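Local atomic coordinates of diaminopimelate decarboxylase (Aquifex aeolicus, PDB entry 2P3E), a protein that probably catalyses the pyridoxal-phosphate-dependent decarboxylation of meso-diaminopimelate to L-lysine, the last step of lysine biosynthesis by this route, as a homodimer. Residues 303-308 against 339-344; 292-297 against 366-371; 326-331 against 358-363; 388-393 against 403-408. One frame throughout, in Å; residues are numbered along the deposited sequence.

Contact 1 (303-308 against 339-344); sequences SKHFII and VVADIV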
loop_
_atom_site.group_PDB
_atom_site.type_symbol
_atom_site.label_atom_id
_atom_site.label_comp_id
_atom_site.label_asym_id
_atom_site.label_seq_id
_atom_site.Cartn_x
_atom_site.Cartn_y
_atom_site.Cartn_z
ATOM N N SER B 303 20.792 22.500 2.891
ATOM C CA SER B 303 21.816 21.673 3.529
ATOM C C SER B 303 21.586 20.169 3.357
ATOM O O SER B 303 22.343 19.367 3.904
ATOM C CB SER B 303 21.917 22.002 5.028
ATOM O OG SER B 303 20.737 21.643 5.735
ATOM N N LYS B 304 20.558 19.783 2.601
ATOM C CA LYS B 304 20.235 18.360 2.423
ATOM C C LYS B 304 20.707 17.798 1.086
ATOM O O LYS B 304 20.633 18.477 0.054
ATOM C CB LYS B 304 18.732 18.108 2.579
ATOM C CG LYS B 304 18.194 18.341 3.978
ATOM C CD LYS B 304 16.674 18.236 4.019
ATOM C CE LYS B 304 16.196 16.797 4.157
ATOM N NZ LYS B 304 16.832 16.133 5.335
ATOM N N HIS B 305 21.200 16.560 1.133
ATOM C CA HIS B 305 21.543 15.801 -0.052
ATOM C C HIS B 305 20.441 14.758 -0.267
ATOM O O HIS B 305 20.133 13.984 0.629
ATOM C CB HIS B 305 22.922 15.145 0.095
ATOM C CG HIS B 305 23.413 14.454 -1.149
ATOM N ND1 HIS B 305 23.449 15.068 -2.383
ATOM C CD2 HIS B 305 23.915 13.207 -1.339
ATOM C CE1 HIS B 305 23.938 14.229 -3.280
ATOM N NE2 HIS B 305 24.245 13.096 -2.672
ATOM N N PHE B 306 19.838 14.775 -1.457
ATOM C CA PHE B 306 18.861 13.768 -1.853
ATOM C C PHE B 306 19.472 12.840 -2.897
ATOM O O PHE B 306 20.111 13.295 -3.870
ATOM C CB PHE B 306 17.577 14.422 -2.392
ATOM C CG PHE B 306 16.845 15.262 -1.376
ATOM C CD1 PHE B 306 15.846 14.705 -0.578
ATOM C CD2 PHE B 306 17.138 16.616 -1.223
ATOM C CE1 PHE B 306 15.165 15.481 0.360
ATOM C CE2 PHE B 306 16.458 17.396 -0.286
ATOM C CZ PHE B 306 15.464 16.822 0.501
ATOM N N ILE B 307 19.279 11.541 -2.680
ATOM C CA ILE B 307 19.631 10.502 -3.636
ATOM C C ILE B 307 18.286 9.919 -4.090
ATOM O O ILE B 307 17.613 9.217 -3.329
ATOM C CB ILE B 307 20.513 9.415 -2.985
ATOM C CG1 ILE B 307 21.843 10.029 -2.485
ATOM C CG2 ILE B 307 20.755 8.243 -3.942
ATOM C CD1 ILE B 307 22.752 9.060 -1.740
ATOM N N ILE B 308 17.901 10.239 -5.323
ATOM C CA ILE B 308 16.587 9.838 -5.848
ATOM C C ILE B 308 16.743 8.539 -6.621
ATOM O O ILE B 308 17.549 8.463 -7.556
ATOM C CB ILE B 308 15.966 10.956 -6.733
ATOM C CG1 ILE B 308 15.849 12.257 -5.920
ATOM C CG2 ILE B 308 14.587 10.509 -7.303
ATOM C CD1 ILE B 308 15.616 13.535 -6.749
ATOM N N VAL B 339 28.351 10.392 2.711
ATOM C CA VAL B 339 27.546 11.588 2.901
ATOM C C VAL B 339 26.291 11.237 3.683
ATOM O O VAL B 339 25.863 10.081 3.699
ATOM C CB VAL B 339 27.143 12.271 1.555
ATOM C CG1 VAL B 339 28.352 12.934 0.912
ATOM C CG2 VAL B 339 26.452 11.258 0.587
ATOM N N VAL B 340 25.704 12.244 4.321
ATOM C CA VAL B 340 24.408 12.096 4.950
ATOM C C VAL B 340 23.380 12.518 3.911
ATOM O O VAL B 340 23.456 13.630 3.377
ATOM C CB VAL B 340 24.282 12.957 6.217
ATOM C CG1 VAL B 340 22.889 12.831 6.809
ATOM C CG2 VAL B 340 25.332 12.553 7.219
ATOM N N ALA B 341 22.435 11.621 3.625
ATOM C CA ALA B 341 21.466 11.829 2.553
ATOM C C ALA B 341 20.083 11.314 2.916
ATOM O O ALA B 341 19.940 10.420 3.765
ATOM C CB ALA B 341 21.957 11.145 1.267
ATOM N N ASP B 342 19.069 11.915 2.286
ATOM C CA ASP B 342 17.738 11.318 2.198
ATOM C C ASP B 342 17.696 10.465 0.934
ATOM O O ASP B 342 17.985 10.948 -0.167
ATOM C CB ASP B 342 16.658 12.390 2.100
ATOM C CG ASP B 342 16.388 13.092 3.427
ATOM O OD1 ASP B 342 17.089 12.851 4.448
ATOM O OD2 ASP B 342 15.422 13.875 3.439
ATOM N N ILE B 343 17.330 9.196 1.088
ATOM C CA ILE B 343 17.263 8.292 -0.061
ATOM C C ILE B 343 15.783 8.158 -0.344
ATOM O O ILE B 343 15.036 7.593 0.454
ATOM C CB ILE B 343 17.927 6.933 0.237
ATOM C CG1 ILE B 343 19.410 7.160 0.571
ATOM C CG2 ILE B 343 17.768 5.945 -0.989
ATOM C CD1 ILE B 343 20.070 5.969 1.210
ATOM N N VAL B 344 15.356 8.732 -1.458
ATOM C CA VAL B 344 13.925 8.933 -1.696
ATOM C C VAL B 344 13.519 8.319 -3.044
ATOM O O VAL B 344 14.341 8.195 -3.947
ATOM C CB VAL B 344 13.576 10.442 -1.660
ATOM C CG1 VAL B 344 13.890 11.043 -0.261
ATOM C CG2 VAL B 344 14.334 11.199 -2.754
HETATM O O HOH W 1 19.494 14.062 4.712
HETATM O O HOH W 2 15.711 14.260 6.383
HETATM O O HOH W 3 21.485 15.440 3.760
#
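Val339 meets the imidazole of His305 obliquely, its CG2 lying 3.7 Å from His305 CD2. The ND1 of that ring is hydrogen-bonded to Asp300 OD1. Val340 turns its side chain away, yet its carbonyl O is tied to the N of His305 through a bridging water. At Ala341 the methyl group faces the first strand again, touching His305 CD2 and placing Ala341 CB 3.7 Å from Ile307 CD1. From here on the strands run in parallel register. Asp342 N binds His305 O, and Asp342 O accepts from Ile307 N in a nearly straight bond (173° at the hydrogen). This pairing joins two neighbours of the mixed sheet in the beta domain that accompanies the pyridoxal-binding barrel of class-II decarboxylases. The Asp342 side chain lies beside Phe306 and points the same way, with CB 3.6 Å from Phe306 CD1 and the carboxylate turned 86° from the ring plane. Lys304, bent at its last two torsions, brings NZ to 3.3 Å from Asp342 OD2 in a salt bridge; its bond to OD1 is weak. That OD1 also takes the backbone N of Asp357, so the buried carboxylate has several partners. Ile343 points to the other face, where Ile307 and Ile360 flank it. Val344 N closes the ladder on Ile307 O, while its side chain sets CG2 3.7 Å from Ile308 CG1 and CG1 at the edge of the Phe306 ring, and Lys175 of the second subunit packs on both Val344 and Phe306.

Contact 2 (292-297 against 366-371); sequences ITQVQF and GEYLAV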
loop_
_atom_site.group_PDB
_atom_site.type_symbol
_atom_site.label_atom_id
_atom_site.label_comp_id
_atom_site.label_asym_id
_atom_site.label_seq_id
_atom_site.Cartn_x
_atom_site.Cartn_y
_atom_site.Cartn_z
ATOM N N ILE B 292 16.829 -4.197 -4.691
ATOM C CA ILE B 292 17.839 -3.488 -5.478
ATOM C C ILE B 292 17.178 -2.354 -6.221
ATOM O O ILE B 292 16.126 -2.532 -6.855
ATOM C CB ILE B 292 18.566 -4.396 -6.524
ATOM C CG1 ILE B 292 19.082 -5.700 -5.881
ATOM C CG2 ILE B 292 19.710 -3.614 -7.239
ATOM C CD1 ILE B 292 19.973 -5.514 -4.623
ATOM N N THR B 293 17.801 -1.183 -6.137
ATOM C CA THR B 293 17.255 0.003 -6.763
ATOM C C THR B 293 18.370 0.799 -7.438
ATOM O O THR B 293 19.499 0.773 -6.987
ATOM C CB THR B 293 16.449 0.869 -5.734
ATOM O OG1 THR B 293 15.881 2.000 -6.391
ATOM C CG2 THR B 293 17.323 1.347 -4.557
ATOM N N GLN B 294 18.037 1.494 -8.523
ATOM C CA GLN B 294 19.023 2.297 -9.253
ATOM C C GLN B 294 18.836 3.791 -8.983
ATOM O O GLN B 294 17.715 4.316 -8.989
ATOM C CB GLN B 294 18.922 2.000 -10.752
ATOM C CG GLN B 294 19.981 2.699 -11.608
ATOM C CD GLN B 294 19.731 2.508 -13.079
ATOM O OE1 GLN B 294 18.631 2.773 -13.581
ATOM N NE2 GLN B 294 20.749 2.051 -13.785
ATOM N N VAL B 295 19.955 4.467 -8.736
ATOM C CA VAL B 295 19.991 5.910 -8.547
ATOM C C VAL B 295 19.660 6.621 -9.870
ATOM O O VAL B 295 20.272 6.342 -10.909
ATOM C CB VAL B 295 21.379 6.389 -8.006
ATOM C CG1 VAL B 295 21.396 7.925 -7.882
ATOM C CG2 VAL B 295 21.716 5.718 -6.659
ATOM N N GLN B 296 18.668 7.509 -9.822
ATOM C CA GLN B 296 18.199 8.259 -10.978
ATOM C C GLN B 296 18.764 9.671 -10.956
ATOM O O GLN B 296 19.314 10.122 -11.960
ATOM C CB GLN B 296 16.668 8.299 -11.013
ATOM C CG GLN B 296 16.005 6.929 -11.052
ATOM C CD GLN B 296 16.517 6.050 -12.179
ATOM O OE1 GLN B 296 16.460 6.425 -13.354
ATOM N NE2 GLN B 296 17.028 4.872 -11.829
ATOM N N PHE B 297 18.648 10.357 -9.813
ATOM C CA PHE B 297 19.130 11.739 -9.689
ATOM C C PHE B 297 19.768 11.996 -8.326
ATOM O O PHE B 297 19.382 11.381 -7.323
ATOM C CB PHE B 297 17.992 12.757 -9.874
ATOM C CG PHE B 297 17.226 12.594 -11.151
ATOM C CD1 PHE B 297 17.743 13.051 -12.355
ATOM C CD2 PHE B 297 15.985 11.976 -11.145
ATOM C CE1 PHE B 297 17.019 12.883 -13.553
ATOM C CE2 PHE B 297 15.259 11.814 -12.328
ATOM C CZ PHE B 297 15.782 12.275 -13.533
ATOM N N GLY B 366 22.889 6.018 -12.010
ATOM C CA GLY B 366 23.154 4.759 -12.709
ATOM C C GLY B 366 23.648 3.646 -11.783
ATOM O O GLY B 366 23.532 2.458 -12.108
ATOM N N GLU B 367 24.204 4.023 -10.632
ATOM C CA GLU B 367 24.673 3.032 -9.658
ATOM C C GLU B 367 23.492 2.380 -8.950
ATOM O O GLU B 367 22.430 2.981 -8.851
ATOM C CB GLU B 367 25.543 3.683 -8.595
ATOM C CG GLU B 367 26.965 3.926 -9.008
ATOM C CD GLU B 367 27.802 4.347 -7.824
ATOM O OE1 GLU B 367 28.071 3.513 -6.919
ATOM O OE2 GLU B 367 28.178 5.521 -7.801
ATOM N N TYR B 368 23.706 1.170 -8.430
ATOM C CA TYR B 368 22.660 0.444 -7.701
ATOM C C TYR B 368 22.893 0.432 -6.189
ATOM O O TYR B 368 24.050 0.389 -5.733
ATOM C CB TYR B 368 22.564 -1.001 -8.205
ATOM C CG TYR B 368 22.389 -1.114 -9.696
ATOM C CD1 TYR B 368 21.143 -0.890 -10.290
ATOM C CD2 TYR B 368 23.480 -1.440 -10.524
ATOM C CE1 TYR B 368 20.987 -0.995 -11.687
ATOM C CE2 TYR B 368 23.333 -1.539 -11.916
ATOM C CZ TYR B 368 22.094 -1.320 -12.481
ATOM O OH TYR B 368 21.926 -1.437 -13.843
ATOM N N LEU B 369 21.792 0.461 -5.427
ATOM C CA LEU B 369 21.830 0.298 -3.968
ATOM C C LEU B 369 21.066 -0.978 -3.571
ATOM O O LEU B 369 20.140 -1.392 -4.279
ATOM C CB LEU B 369 21.177 1.509 -3.276
ATOM C CG LEU B 369 21.723 2.917 -3.601
ATOM C CD1 LEU B 369 20.940 4.016 -2.868
ATOM C CD2 LEU B 369 23.195 2.954 -3.224
ATOM N N ALA B 370 21.483 -1.604 -2.469
ATOM C CA ALA B 370 20.787 -2.732 -1.867
ATOM C C ALA B 370 20.126 -2.326 -0.555
ATOM O O ALA B 370 20.795 -1.853 0.369
ATOM C CB ALA B 370 21.745 -3.911 -1.642
ATOM N N VAL B 371 18.807 -2.501 -0.496
ATOM C CA VAL B 371 18.018 -2.255 0.710
ATOM C C VAL B 371 17.823 -3.608 1.401
ATOM O O VAL B 371 17.196 -4.520 0.842
ATOM C CB VAL B 371 16.627 -1.600 0.389
ATOM C CG1 VAL B 371 15.848 -1.285 1.675
ATOM C CG2 VAL B 371 16.804 -0.322 -0.473
#
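Gln294 crosses the Tyr368 ring obliquely, with CB 3.7 Å from Tyr368 CD1 and its amide plane 7° from the ring plane. Thr293 O lies at the edge of the same ring, and Gly366 O sits over the centre of one face, 3.9 Å above the plane. With CG anti to the backbone N (chi1 -175°) and the chain extended beyond it, Gln294 donates from NE2 to Gly366 O at 3.3 Å. On the other side of the amide, Gln294 OE1 accepts from Gln296 NE2, which also donates to the backbone O of Gln294 from above its carbonyl plane. An alanine in place of Gln294 would probably leave Gly366 O without its amide donor and Gln296 NE2 with one acceptor fewer. Thr293 and Leu369 form a hydrogen-bonded antiparallel pair, and Val295 N continues the ladder to Glu367 O. Gly366 N ends it on Val295 O, with backbone angles that would press a CB against the preceding carbonyl. Ile292 CD1 rests 3.8 Å from Ala370 CB, and on the opposite face Val295 CG2 packs on Leu369 CG. Beyond the pairing, Gln296 and Phe297 form a classic beta bulge opposite Ile308. Strand 289-301 thus lies between strands 304-309 and 368-371 in this part of the sheet, strand 328-330 adjoins 368-371, and helix 25-32 packs over Ile292 and Tyr368.

Contact 3 (326-331 against 358-363); sequences HHIIPV and REIEEV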
loop_
_atom_site.group_PDB
_atom_site.type_symbol
_atom_site.label_atom_id
_atom_site.label_comp_id
_atom_site.label_asym_id
_atom_site.label_seq_id
_atom_site.Cartn_x
_atom_site.Cartn_y
_atom_site.Cartn_z
ATOM N N HIS B 326 15.643 0.305 7.446
ATOM C CA HIS B 326 16.251 -0.716 6.599
ATOM C C HIS B 326 17.680 -0.265 6.266
ATOM O O HIS B 326 17.889 0.871 5.846
ATOM C CB HIS B 326 15.458 -0.894 5.295
ATOM C CG HIS B 326 14.151 -1.603 5.484
ATOM N ND1 HIS B 326 13.977 -2.936 5.180
ATOM C CD2 HIS B 326 12.958 -1.164 5.962
ATOM C CE1 HIS B 326 12.735 -3.295 5.474
ATOM N NE2 HIS B 326 12.097 -2.238 5.944
ATOM N N HIS B 327 18.635 -1.160 6.462
ATOM C CA HIS B 327 20.027 -0.898 6.112
ATOM C C HIS B 327 20.159 -0.805 4.591
ATOM O O HIS B 327 19.597 -1.627 3.853
ATOM C CB HIS B 327 20.941 -1.974 6.696
ATOM C CG HIS B 327 22.382 -1.555 6.816
ATOM N ND1 HIS B 327 22.781 -0.463 7.550
ATOM C CD2 HIS B 327 23.515 -2.100 6.307
ATOM C CE1 HIS B 327 24.098 -0.336 7.475
ATOM N NE2 HIS B 327 24.570 -1.327 6.739
ATOM N N ILE B 328 20.857 0.237 4.131
ATOM C CA ILE B 328 21.047 0.474 2.692
ATOM C C ILE B 328 22.550 0.595 2.383
ATOM O O ILE B 328 23.245 1.411 2.998
ATOM C CB ILE B 328 20.286 1.733 2.186
ATOM C CG1 ILE B 328 18.775 1.610 2.520
ATOM C CG2 ILE B 328 20.511 1.931 0.684
ATOM C CD1 ILE B 328 17.920 2.785 2.071
ATOM N N ILE B 329 23.014 -0.218 1.435
ATOM C CA ILE B 329 24.425 -0.307 1.085
ATOM C C ILE B 329 24.598 -0.213 -0.428
ATOM O O ILE B 329 23.685 -0.598 -1.186
ATOM C CB ILE B 329 25.065 -1.628 1.605
ATOM C CG1 ILE B 329 24.384 -2.857 0.967
ATOM C CG2 ILE B 329 24.999 -1.659 3.133
ATOM C CD1 ILE B 329 24.967 -4.228 1.362
ATOM N N PRO B 330 25.772 0.276 -0.880
ATOM C CA PRO B 330 26.032 0.276 -2.317
ATOM C C PRO B 330 26.335 -1.131 -2.848
ATOM O O PRO B 330 26.920 -1.977 -2.142
ATOM C CB PRO B 330 27.229 1.227 -2.454
ATOM C CG PRO B 330 27.993 1.053 -1.148
ATOM C CD PRO B 330 26.911 0.834 -0.108
ATOM N N VAL B 331 25.872 -1.408 -4.058
ATOM C CA VAL B 331 26.187 -2.666 -4.726
ATOM C C VAL B 331 27.689 -2.671 -5.121
ATOM O O VAL B 331 28.319 -3.728 -5.148
ATOM C CB VAL B 331 25.242 -2.891 -5.952
ATOM C CG1 VAL B 331 25.743 -4.005 -6.899
ATOM C CG2 VAL B 331 23.797 -3.172 -5.476
ATOM N N ARG B 358 20.651 9.580 6.387
ATOM C CA ARG B 358 21.408 8.351 6.506
ATOM C C ARG B 358 22.795 8.486 5.905
ATOM O O ARG B 358 22.961 9.056 4.811
ATOM C CB ARG B 358 20.662 7.193 5.827
ATOM C CG ARG B 358 21.307 5.826 6.013
ATOM C CD ARG B 358 21.025 5.190 7.403
ATOM N NE ARG B 358 19.586 5.124 7.707
ATOM C CZ ARG B 358 18.763 4.187 7.238
ATOM N NH1 ARG B 358 19.230 3.209 6.465
ATOM N NH2 ARG B 358 17.461 4.213 7.545
ATOM N N GLU B 359 23.780 7.928 6.605
ATOM C CA GLU B 359 25.148 7.869 6.110
ATOM C C GLU B 359 25.258 6.804 5.029
ATOM O O GLU B 359 24.804 5.661 5.206
ATOM C CB GLU B 359 26.123 7.549 7.247
ATOM C CG GLU B 359 26.455 8.757 8.124
ATOM C CD GLU B 359 27.481 9.705 7.504
ATOM O OE1 GLU B 359 27.877 9.524 6.320
ATOM O OE2 GLU B 359 27.890 10.648 8.219
ATOM N N ILE B 360 25.842 7.197 3.905
ATOM C CA ILE B 360 26.026 6.300 2.780
ATOM C C ILE B 360 27.169 6.801 1.906
ATOM O O ILE B 360 27.379 8.007 1.783
ATOM C CB ILE B 360 24.729 6.176 1.930
ATOM C CG1 ILE B 360 24.847 5.016 0.933
ATOM C CG2 ILE B 360 24.383 7.506 1.245
ATOM C CD1 ILE B 360 23.532 4.699 0.199
ATOM N N GLU B 361 27.908 5.860 1.332
ATOM C CA GLU B 361 28.933 6.148 0.335
ATOM C C GLU B 361 28.298 7.012 -0.736
ATOM O O GLU B 361 27.134 6.786 -1.127
ATOM C CB GLU B 361 29.399 4.836 -0.270
ATOM C CG GLU B 361 30.857 4.754 -0.599
ATOM C CD GLU B 361 31.273 3.350 -1.004
ATOM O OE1 GLU B 361 31.163 2.405 -0.182
ATOM O OE2 GLU B 361 31.719 3.200 -2.152
ATOM N N GLU B 362 29.032 8.033 -1.175
ATOM C CA GLU B 362 28.588 8.861 -2.273
ATOM C C GLU B 362 28.352 7.909 -3.443
ATOM O O GLU B 362 29.211 7.063 -3.739
ATOM C CB GLU B 362 29.649 9.909 -2.641
ATOM C CG GLU B 362 29.703 11.089 -1.696
ATOM C CD GLU B 362 30.726 12.140 -2.104
ATOM O OE1 GLU B 362 31.697 11.807 -2.813
ATOM O OE2 GLU B 362 30.548 13.308 -1.709
ATOM N N VAL B 363 27.175 7.999 -4.047
ATOM C CA VAL B 363 26.826 7.178 -5.208
ATOM C C VAL B 363 26.381 8.096 -6.329
ATOM O O VAL B 363 25.932 9.207 -6.076
ATOM C CB VAL B 363 25.707 6.146 -4.885
ATOM C CG1 VAL B 363 26.275 4.975 -4.063
ATOM C CG2 VAL B 363 24.510 6.821 -4.175
HETATM O O HOH W 4 15.162 3.022 6.418
HETATM O O HOH W 5 22.034 2.353 5.703
#
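Arg358 reaches the backbone of His326 with a folded side chain: CG is anti to the backbone N, but chi2 (79°) and chi3 (54°) both bend the chain. NH1 donates to His326 O at 2.8 Å, the oxygen lying in the guanidinium plane although the nitrogen is tilted from the carbonyl plane. Two waters sit in the same plane at the guanidinium edge, one joining NH2 to His326 N, the other joining NH1 to Ile328 N. Tyr325 adds a cation-pi contact. The segments are not paired as strands. Strands 328-330 and 358-361 run almost parallel, 15° apart, but their axes come no closer than 7.0 Å, and each bonds to a different neighbour, 368-371 and 338-344, so that side chains, not backbones, bridge them within the mixed sheet of the beta domain of this class-II decarboxylase. Ile360 is fully extended, CG1 anti to the backbone N, and its CD1 meets Ile328 CG2 at 4.1 Å. The Glu361 chain crosses Pro330 at about a right angle, with OE1 3.6 Å from Pro330 CG, while OE2 is held by Lys334 N and Arg336. Val363 CG1 touches Pro330 CB at 4.2 Å.

Contact 4 (388-393 against 403-408); sequences RPRAAE and LIRKRE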
loop_
_atom_site.group_PDB
_atom_site.type_symbol
_atom_site.label_atom_id
_atom_site.label_comp_id
_atom_site.label_asym_id
_atom_site.label_seq_id
_atom_site.Cartn_x
_atom_site.Cartn_y
_atom_site.Cartn_z
ATOM N N ARG B 388 2.567 2.670 -11.137
ATOM C CA ARG B 388 3.884 2.070 -11.196
ATOM C C ARG B 388 3.794 0.552 -11.131
ATOM O O ARG B 388 3.329 0.008 -10.134
ATOM C CB ARG B 388 4.780 2.604 -10.059
ATOM C CG ARG B 388 4.968 4.123 -10.123
ATOM C CD ARG B 388 6.171 4.628 -9.321
ATOM N NE ARG B 388 7.401 4.527 -10.115
ATOM C CZ ARG B 388 7.848 5.418 -11.020
ATOM N NH1 ARG B 388 7.223 6.576 -11.274
ATOM N NH2 ARG B 388 8.982 5.141 -11.673
ATOM N N PRO B 389 4.229 -0.142 -12.207
ATOM C CA PRO B 389 4.242 -1.605 -12.146
ATOM C C PRO B 389 5.201 -2.073 -11.054
ATOM O O PRO B 389 6.238 -1.428 -10.803
ATOM C CB PRO B 389 4.779 -2.027 -13.517
ATOM C CG PRO B 389 4.540 -0.850 -14.418
ATOM C CD PRO B 389 4.681 0.368 -13.512
ATOM N N ARG B 390 4.842 -3.174 -10.410
ATOM C CA ARG B 390 5.654 -3.717 -9.331
ATOM C C ARG B 390 6.882 -4.470 -9.849
ATOM O O ARG B 390 6.971 -4.830 -11.032
ATOM C CB ARG B 390 4.820 -4.594 -8.390
ATOM C CG ARG B 390 3.708 -3.805 -7.670
ATOM C CD ARG B 390 2.888 -4.669 -6.725
ATOM N NE ARG B 390 2.065 -5.653 -7.449
ATOM C CZ ARG B 390 0.955 -6.203 -6.964
ATOM N NH1 ARG B 390 0.525 -5.867 -5.750
ATOM N NH2 ARG B 390 0.272 -7.090 -7.688
ATOM N N ALA B 391 7.828 -4.672 -8.940
ATOM C CA ALA B 391 9.156 -5.177 -9.255
ATOM C C ALA B 391 9.129 -6.634 -9.682
ATOM O O ALA B 391 8.242 -7.394 -9.269
ATOM C CB ALA B 391 10.042 -5.035 -8.022
ATOM N N ALA B 392 10.142 -7.030 -10.468
ATOM C CA ALA B 392 10.429 -8.458 -10.681
ATOM C C ALA B 392 10.951 -9.042 -9.353
ATOM O O ALA B 392 11.489 -8.310 -8.515
ATOM C CB ALA B 392 11.470 -8.650 -11.788
ATOM N N GLU B 393 10.764 -10.350 -9.182
ATOM C CA GLU B 393 11.333 -11.079 -8.062
ATOM C C GLU B 393 12.190 -12.259 -8.573
ATOM O O GLU B 393 11.754 -13.034 -9.407
ATOM C CB GLU B 393 10.228 -11.622 -7.162
ATOM C CG GLU B 393 9.427 -10.534 -6.392
ATOM C CD GLU B 393 8.373 -11.152 -5.452
ATOM O OE1 GLU B 393 7.428 -11.842 -5.938
ATOM O OE2 GLU B 393 8.471 -10.948 -4.223
ATOM N N LEU B 403 13.690 -16.824 -12.104
ATOM C CA LEU B 403 12.743 -15.737 -12.083
ATOM C C LEU B 403 11.468 -16.252 -11.419
ATOM O O LEU B 403 10.867 -17.218 -11.909
ATOM C CB LEU B 403 12.484 -15.206 -13.509
ATOM C CG LEU B 403 11.548 -13.996 -13.684
ATOM C CD1 LEU B 403 12.156 -12.757 -12.985
ATOM C CD2 LEU B 403 11.357 -13.716 -15.171
ATOM N N ILE B 404 11.093 -15.670 -10.274
ATOM C CA ILE B 404 9.912 -16.167 -9.536
ATOM C C ILE B 404 8.679 -15.208 -9.581
ATOM O O ILE B 404 7.565 -15.585 -9.186
ATOM C CB ILE B 404 10.268 -16.626 -8.083
ATOM C CG1 ILE B 404 10.881 -15.470 -7.275
ATOM C CG2 ILE B 404 11.220 -17.832 -8.115
ATOM C CD1 ILE B 404 10.831 -15.675 -5.773
ATOM N N ARG B 405 8.885 -14.007 -10.110
ATOM C CA ARG B 405 7.786 -13.121 -10.514
ATOM C C ARG B 405 8.270 -12.188 -11.612
ATOM O O ARG B 405 9.239 -11.462 -11.418
ATOM C CB ARG B 405 7.241 -12.300 -9.330
ATOM C CG ARG B 405 5.918 -11.587 -9.682
ATOM C CD ARG B 405 5.380 -10.712 -8.548
ATOM N NE ARG B 405 4.218 -9.946 -9.027
ATOM C CZ ARG B 405 2.945 -10.274 -8.815
ATOM N NH1 ARG B 405 2.623 -11.348 -8.105
ATOM N NH2 ARG B 405 1.983 -9.485 -9.281
ATOM N N LYS B 406 7.605 -12.221 -12.766
ATOM C CA LYS B 406 7.938 -11.301 -13.861
ATOM C C LYS B 406 7.591 -9.882 -13.422
ATOM O O LYS B 406 6.649 -9.677 -12.639
ATOM C CB LYS B 406 7.145 -11.631 -15.124
ATOM C CG LYS B 406 7.477 -13.018 -15.758
ATOM C CD LYS B 406 6.522 -13.305 -16.965
ATOM C CE LYS B 406 5.055 -13.481 -16.515
ATOM N NZ LYS B 406 4.161 -14.127 -17.554
ATOM N N ARG B 407 8.358 -8.922 -13.923
ATOM C CA ARG B 407 7.998 -7.521 -13.779
ATOM C C ARG B 407 6.654 -7.284 -14.467
ATOM O O ARG B 407 6.421 -7.762 -15.585
ATOM C CB ARG B 407 9.069 -6.632 -14.404
ATOM C CG ARG B 407 8.912 -5.129 -14.119
ATOM C CD ARG B 407 10.113 -4.346 -14.665
ATOM N NE ARG B 407 11.354 -4.900 -14.115
ATOM C CZ ARG B 407 11.838 -4.628 -12.899
ATOM N NH1 ARG B 407 11.184 -3.800 -12.070
ATOM N NH2 ARG B 407 12.951 -5.221 -12.494
ATOM N N GLU B 408 5.780 -6.547 -13.790
ATOM C CA GLU B 408 4.492 -6.153 -14.349
ATOM C C GLU B 408 4.690 -5.088 -15.420
ATOM O O GLU B 408 5.732 -4.440 -15.477
ATOM C CB GLU B 408 3.598 -5.610 -13.224
ATOM C CG GLU B 408 3.243 -6.674 -12.193
ATOM C CD GLU B 408 2.669 -6.087 -10.910
ATOM O OE1 GLU B 408 2.453 -4.863 -10.857
ATOM O OE2 GLU B 408 2.395 -6.863 -9.983
HETATM O O HOH W 6 8.797 -2.213 -12.116
HETATM O O HOH W 7 5.794 -8.110 -10.565
#
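Arg390 makes three hydrogen bonds to the Glu408 carboxylate, and a weak fourth runs from Glu408 N to Arg390 O. Arg390 NE (2.8 Å) and NH2 donate to Glu408 OE2 from its syn side, with the oxygen in the guanidinium plane. The Arg390 backbone N meets Glu408 OE1 from above the carboxylate plane, and OE1 also takes His384 NE2. Arg405 NH2 uses the anti lone pair of Glu408 OE2 at 2.7 Å, giving that oxygen three donors. The two guanidinium planes stand 87° apart, and the NH2 atoms of Arg390 and Arg405 come within 3.3 Å, a like-charge approach that the shared oxygen probably offsets. An alanine in place of Glu408 would probably leave these two close guanidiniums without their common counter-charge. Arg390 NH1 is satisfied by Ser382 O and by His384 of the second subunit, Arg405 NH1 by Ile413 O of that subunit. Arg405 NE gives its hydrogen to a water that donates to Ala391 O and Lys406 O. Ala392 N lies 3.6 Å above one face of the Arg407 guanidinium, offset toward the rim; this buried nitrogen has no hydrogen-bond partner in the model. Arg407 NH1 reaches Pro35 O and, through a water, Pro389 O, while NH2 binds Phe32 O. Both Glu393 carboxylate oxygens are used, by Tyr39 and Asn69. Glu393 N donates to Arg405 O, and Glu393 O accepts from Ile404 N and Arg405 N, both from the same face of its plane. Ile404 and Arg405 opposite Glu393 make a classic beta bulge at the open end of the hairpin of strands 392-397 and 400-405, at the dimer interface.

All four contacts belong to one mixed, curled sheet. Contacts 1, 2 and 3 cluster: contact 3 lies about 10 Å, centre to centre, from each of the other two, which are about 13 Å apart. Backbone bonds probably connect them, Ile308 to Gln296 and Phe297, Val339 to Ile360, and Ala370 to Ile329. Contact 4 stands apart, its centre about 17 Å from that of contact 2, but strand 36-40 pairs with both 289-301 and 392-397. Contacts 1, 2 and 4 reach the second subunit. Contact 3 comes nearest the active site: the side chain of His326 is about 3 Å from that of Arg318, which probably binds substrate, against about 8 Å for Val371 of contact 2.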